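Local coordinates for L-lysine 6-monooxygenase (PDB 5CQF), which probably hydroxylates the side-chain amine of L-lysine in siderophore biosynthesis, as an FAD-dependent, NADP-linked monooxygenase, at residues Val135-Leu147 and Pro358-Ala370. Numbering follows the deposited sequence.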
loop_
_atom_site.group_PDB
_atom_site.type_symbol
_atom_site.label_atom_id
_atom_site.label_comp_id
_atom_site.label_asym_id
_atom_site.label_seq_id
_atom_site.Cartn_x
_atom_site.Cartn_y
_atom_site.Cartn_z
ATOM N N VAL A 135 -26.518 19.124 -32.139
ATOM C CA VAL A 135 -27.756 19.855 -32.037
ATOM C C VAL A 135 -27.350 21.314 -32.125
ATOM O O VAL A 135 -26.464 21.756 -31.401
ATOM C CB VAL A 135 -28.512 19.552 -30.748
ATOM C CG1 VAL A 135 -29.841 20.293 -30.721
ATOM C CG2 VAL A 135 -28.749 18.071 -30.658
ATOM N N THR A 136 -27.944 22.024 -33.071
ATOM C CA THR A 136 -27.647 23.420 -33.285
ATOM C C THR A 136 -28.689 24.272 -32.575
ATOM O O THR A 136 -28.357 25.323 -32.012
ATOM C CB THR A 136 -27.640 23.752 -34.783
ATOM O OG1 THR A 136 -28.914 23.424 -35.357
ATOM C CG2 THR A 136 -26.550 22.965 -35.489
ATOM N N GLU A 137 -29.943 23.818 -32.596
ATOM C CA GLU A 137 -31.027 24.521 -31.897
ATOM C C GLU A 137 -32.147 23.563 -31.471
ATOM O O GLU A 137 -32.286 22.476 -32.027
ATOM C CB GLU A 137 -31.582 25.655 -32.785
ATOM C CG GLU A 137 -31.496 25.342 -34.276
ATOM C CD GLU A 137 -32.103 26.404 -35.167
ATOM O OE1 GLU A 137 -32.803 26.026 -36.134
ATOM O OE2 GLU A 137 -31.871 27.605 -34.904
ATOM N N ILE A 138 -32.914 23.973 -30.463
ATOM C CA ILE A 138 -34.136 23.278 -30.053
ATOM C C ILE A 138 -35.320 24.265 -30.079
ATOM O O ILE A 138 -35.382 25.179 -29.246
ATOM C CB ILE A 138 -34.014 22.677 -28.632
ATOM C CG1 ILE A 138 -32.806 21.736 -28.535
ATOM C CG2 ILE A 138 -35.290 21.934 -28.248
ATOM C CD1 ILE A 138 -32.675 20.997 -27.215
ATOM N N ASP A 139 -36.266 24.060 -31.004
ATOM C CA ASP A 139 -37.405 24.996 -31.205
ATOM C C ASP A 139 -38.690 24.534 -30.509
ATOM O O ASP A 139 -39.025 23.355 -30.526
ATOM C CB ASP A 139 -37.685 25.203 -32.703
ATOM C CG ASP A 139 -36.573 25.974 -33.407
ATOM O OD1 ASP A 139 -36.131 27.021 -32.875
ATOM O OD2 ASP A 139 -36.143 25.545 -34.501
ATOM N N PRO A 140 -39.424 25.471 -29.902
ATOM C CA PRO A 140 -40.693 25.070 -29.287
ATOM C C PRO A 140 -41.765 24.739 -30.324
ATOM O O PRO A 140 -41.618 25.059 -31.507
ATOM C CB PRO A 140 -41.102 26.305 -28.473
ATOM C CG PRO A 140 -40.438 27.455 -29.167
ATOM C CD PRO A 140 -39.150 26.912 -29.744
ATOM N N VAL A 141 -42.817 24.070 -29.861
ATOM C CA VAL A 141 -44.005 23.784 -30.658
ATOM C C VAL A 141 -45.195 24.082 -29.737
ATOM O O VAL A 141 -45.440 23.343 -28.776
ATOM C CB VAL A 141 -44.033 22.309 -31.128
ATOM C CG1 VAL A 141 -45.250 22.026 -32.005
ATOM C CG2 VAL A 141 -42.745 21.944 -31.865
ATOM N N ILE A 142 -45.890 25.195 -30.008
ATOM C CA ILE A 142 -47.059 25.629 -29.238
ATOM C C ILE A 142 -48.309 25.305 -30.057
ATOM O O ILE A 142 -48.286 25.363 -31.301
ATOM C CB ILE A 142 -47.041 27.149 -28.967
ATOM C CG1 ILE A 142 -45.705 27.581 -28.349
ATOM C CG2 ILE A 142 -48.205 27.552 -28.068
ATOM C CD1 ILE A 142 -44.657 28.015 -29.350
ATOM N N ARG A 143 -49.398 24.961 -29.371
ATOM C CA ARG A 143 -50.604 24.512 -30.064
ATOM C C ARG A 143 -51.878 25.182 -29.556
ATOM O O ARG A 143 -52.643 25.748 -30.355
ATOM C CB ARG A 143 -50.707 22.975 -30.028
ATOM C CG ARG A 143 -49.781 22.257 -31.021
ATOM C CD ARG A 143 -50.046 22.779 -32.430
ATOM N NE ARG A 143 -49.165 22.303 -33.501
ATOM C CZ ARG A 143 -48.362 23.080 -34.237
ATOM N NH1 ARG A 143 -47.634 22.537 -35.212
ATOM N NH2 ARG A 143 -48.271 24.395 -34.012
ATOM N N ASN A 144 -52.097 25.126 -28.244
ATOM C CA ASN A 144 -53.257 25.769 -27.626
ATOM C C ASN A 144 -52.818 26.916 -26.728
ATOM O O ASN A 144 -53.357 27.100 -25.643
ATOM C CB ASN A 144 -54.061 24.725 -26.829
ATOM C CG ASN A 144 -55.525 25.118 -26.624
ATOM O OD1 ASN A 144 -55.928 26.273 -26.833
ATOM N ND2 ASN A 144 -56.333 24.144 -26.211
ATOM N N GLY A 145 -51.834 27.688 -27.180
ATOM C CA GLY A 145 -51.198 28.696 -26.324
ATOM C C GLY A 145 -50.334 28.108 -25.209
ATOM O O GLY A 145 -49.935 28.824 -24.283
ATOM N N ARG A 146 -50.042 26.807 -25.301
ATOM C CA ARG A 146 -49.224 26.098 -24.310
ATOM C C ARG A 146 -48.247 25.164 -25.050
ATOM O O ARG A 146 -48.576 24.639 -26.124
ATOM C CB ARG A 146 -50.117 25.317 -23.324
ATOM C CG ARG A 146 -51.021 26.194 -22.447
ATOM C CD ARG A 146 -51.713 25.424 -21.315
ATOM N NE ARG A 146 -50.842 25.191 -20.151
ATOM C CZ ARG A 146 -51.115 24.381 -19.120
ATOM N NH1 ARG A 146 -52.251 23.692 -19.069
ATOM N NH2 ARG A 146 -50.235 24.256 -18.128
ATOM N N LEU A 147 -47.047 24.986 -24.492
ATOM C CA LEU A 147 -45.996 24.182 -25.142
ATOM C C LEU A 147 -46.299 22.677 -25.068
ATOM O O LEU A 147 -46.401 22.124 -23.970
ATOM C CB LEU A 147 -44.630 24.470 -24.497
ATOM C CG LEU A 147 -43.405 23.640 -24.928
ATOM C CD1 LEU A 147 -42.617 24.246 -26.081
ATOM C CD2 LEU A 147 -42.507 23.451 -23.718
ATOM N N PRO A 358 -28.753 26.205 -20.085
ATOM C CA PRO A 358 -27.852 25.783 -21.140
ATOM C C PRO A 358 -28.230 26.442 -22.449
ATOM O O PRO A 358 -29.405 26.689 -22.678
ATOM C CB PRO A 358 -28.054 24.264 -21.209
ATOM C CG PRO A 358 -28.689 23.880 -19.915
ATOM C CD PRO A 358 -29.411 25.084 -19.404
ATOM N N PRO A 359 -27.240 26.748 -23.298
ATOM C CA PRO A 359 -27.525 27.430 -24.567
ATOM C C PRO A 359 -28.574 26.714 -25.399
ATOM O O PRO A 359 -29.396 27.379 -26.012
ATOM C CB PRO A 359 -26.185 27.406 -25.307
ATOM C CG PRO A 359 -25.164 27.311 -24.224
ATOM C CD PRO A 359 -25.797 26.534 -23.096
ATOM N N LEU A 360 -28.541 25.377 -25.429
ATOM C CA LEU A 360 -29.511 24.607 -26.229
ATOM C C LEU A 360 -30.967 24.802 -25.795
ATOM O O LEU A 360 -31.870 24.525 -26.560
ATOM C CB LEU A 360 -29.170 23.105 -26.240
ATOM C CG LEU A 360 -27.973 22.669 -27.096
ATOM C CD1 LEU A 360 -27.781 21.161 -27.027
ATOM C CD2 LEU A 360 -28.135 23.112 -28.543
ATOM N N LEU A 361 -31.196 25.271 -24.577
ATOM C CA LEU A 361 -32.545 25.546 -24.115
ATOM C C LEU A 361 -32.956 27.020 -24.253
ATOM O O LEU A 361 -34.002 27.412 -23.740
ATOM C CB LEU A 361 -32.675 25.084 -22.662
ATOM C CG LEU A 361 -32.523 23.578 -22.510
ATOM C CD1 LEU A 361 -32.594 23.184 -21.054
ATOM C CD2 LEU A 361 -33.596 22.849 -23.283
ATOM N N SER A 362 -32.145 27.821 -24.952
ATOM C CA SER A 362 -32.371 29.267 -25.152
ATOM C C SER A 362 -33.788 29.595 -25.540
ATOM O O SER A 362 -34.418 30.467 -24.948
ATOM C CB SER A 362 -31.485 29.787 -26.275
ATOM O OG SER A 362 -30.154 29.888 -25.858
ATOM N N GLY A 363 -34.268 28.898 -26.562
ATOM C CA GLY A 363 -35.581 29.168 -27.154
ATOM C C GLY A 363 -36.769 28.685 -26.339
ATOM O O GLY A 363 -37.916 28.996 -26.676
ATOM N N LEU A 364 -36.520 27.929 -25.268
ATOM C CA LEU A 364 -37.611 27.424 -24.449
ATOM C C LEU A 364 -37.771 28.224 -23.158
ATOM O O LEU A 364 -38.649 27.919 -22.371
ATOM C CB LEU A 364 -37.441 25.928 -24.146
ATOM C CG LEU A 364 -37.366 24.905 -25.290
ATOM C CD1 LEU A 364 -38.699 24.780 -26.004
ATOM C CD2 LEU A 364 -36.274 25.258 -26.288
ATOM N N GLN A 365 -36.975 29.274 -22.963
ATOM C CA GLN A 365 -37.037 30.079 -21.732
ATOM C C GLN A 365 -38.430 30.442 -21.223
ATOM O O GLN A 365 -38.672 30.372 -20.021
ATOM C CB GLN A 365 -36.199 31.354 -21.864
ATOM C CG GLN A 365 -34.715 31.071 -21.740
ATOM C CD GLN A 365 -33.907 32.254 -21.266
ATOM O OE1 GLN A 365 -34.251 32.919 -20.278
ATOM N NE2 GLN A 365 -32.792 32.499 -21.941
ATOM N N PRO A 366 -39.354 30.813 -22.127
ATOM C CA PRO A 366 -40.694 31.179 -21.656
ATOM C C PRO A 366 -41.476 30.068 -20.955
ATOM O O PRO A 366 -42.381 30.388 -20.195
ATOM C CB PRO A 366 -41.413 31.614 -22.939
ATOM C CG PRO A 366 -40.317 32.048 -23.850
ATOM C CD PRO A 366 -39.208 31.070 -23.572
ATOM N N TRP A 367 -41.130 28.797 -21.188
ATOM C CA TRP A 367 -41.797 27.657 -20.535
ATOM C C TRP A 367 -40.951 27.034 -19.418
ATOM O O TRP A 367 -41.309 25.996 -18.877
ATOM C CB TRP A 367 -42.181 26.603 -21.584
ATOM C CG TRP A 367 -43.054 27.215 -22.625
ATOM C CD1 TRP A 367 -44.412 27.331 -22.581
ATOM C CD2 TRP A 367 -42.631 27.894 -23.814
ATOM N NE1 TRP A 367 -44.867 28.012 -23.673
ATOM C CE2 TRP A 367 -43.801 28.379 -24.449
ATOM C CE3 TRP A 367 -41.384 28.143 -24.406
ATOM C CZ2 TRP A 367 -43.761 29.101 -25.659
ATOM C CZ3 TRP A 367 -41.337 28.856 -25.600
ATOM C CH2 TRP A 367 -42.525 29.328 -26.218
ATOM N N LEU A 368 -39.853 27.685 -19.045
ATOM C CA LEU A 368 -38.968 27.153 -18.013
ATOM C C LEU A 368 -39.061 28.000 -16.755
ATOM O O LEU A 368 -38.965 29.240 -16.824
ATOM C CB LEU A 368 -37.510 27.141 -18.494
ATOM C CG LEU A 368 -37.197 26.349 -19.772
ATOM C CD1 LEU A 368 -35.754 26.586 -20.199
ATOM C CD2 LEU A 368 -37.478 24.864 -19.611
ATOM N N ALA A 369 -39.255 27.340 -15.613
ATOM C CA ALA A 369 -39.287 28.050 -14.355
ATOM C C ALA A 369 -37.913 28.625 -14.049
ATOM O O ALA A 369 -36.900 28.223 -14.639
ATOM C CB ALA A 369 -39.739 27.139 -13.239
ATOM N N ALA A 370 -37.873 29.563 -13.111
ATOM C CA ALA A 370 -36.629 30.209 -12.735
ATOM C C ALA A 370 -36.207 29.871 -11.309
ATOM O O ALA A 370 -37.003 29.929 -10.379
ATOM C CB ALA A 370 -36.767 31.714 -12.910
#
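Strand 137-142 runs along the 3-10 segment 359-367, with CA atoms 5.9 Å apart at Glu137 and Leu360 and 6.2 Å apart at Pro140 and Leu364. Ile138, Pro140 and Ile142 point toward the 3-10 turns. Trp367 packs against the Ile142 end of the strand and the start of the next one, at Leu147. Leu147, just past the hairpin turn, covers one face of the Trp367 indole. Leu147 CB sits 3.6 Å from the centroid of the five-membered ring, 16° off the ring normal, a CH-pi contact. Pro366 CB lies over the opposite face, toward the rim. With CG anti to the backbone N (chi1 174°), Leu147 brings CD2 against Trp367 CB and CG. The six-membered part of the indole meets Pro140 and Ile142, with Ile142 CG1 3.7 Å from Trp367 CZ2.

Strand 137-142 is an outer strand of a three-stranded antiparallel sheet, and the 3-10 segment packs on one face of this sheet, the one that carries Ile138, Pro140 and Ile142. Leu364 also touches Val150 of the next strand. Leu364 CD1 lies 3.8 Å from Pro140 CB, while CD2 presses closely on Ile138 O and also meets Ile138 CG2. Ile138 CB rests 3.5 Å from Leu360 O. Leu360 CD2 lies 3.9 Å from Val135 CG1. Val135, Ile138 and Leu360 all touch Ile19, on strand 16-19 of the Rossmann-type parallel sheet.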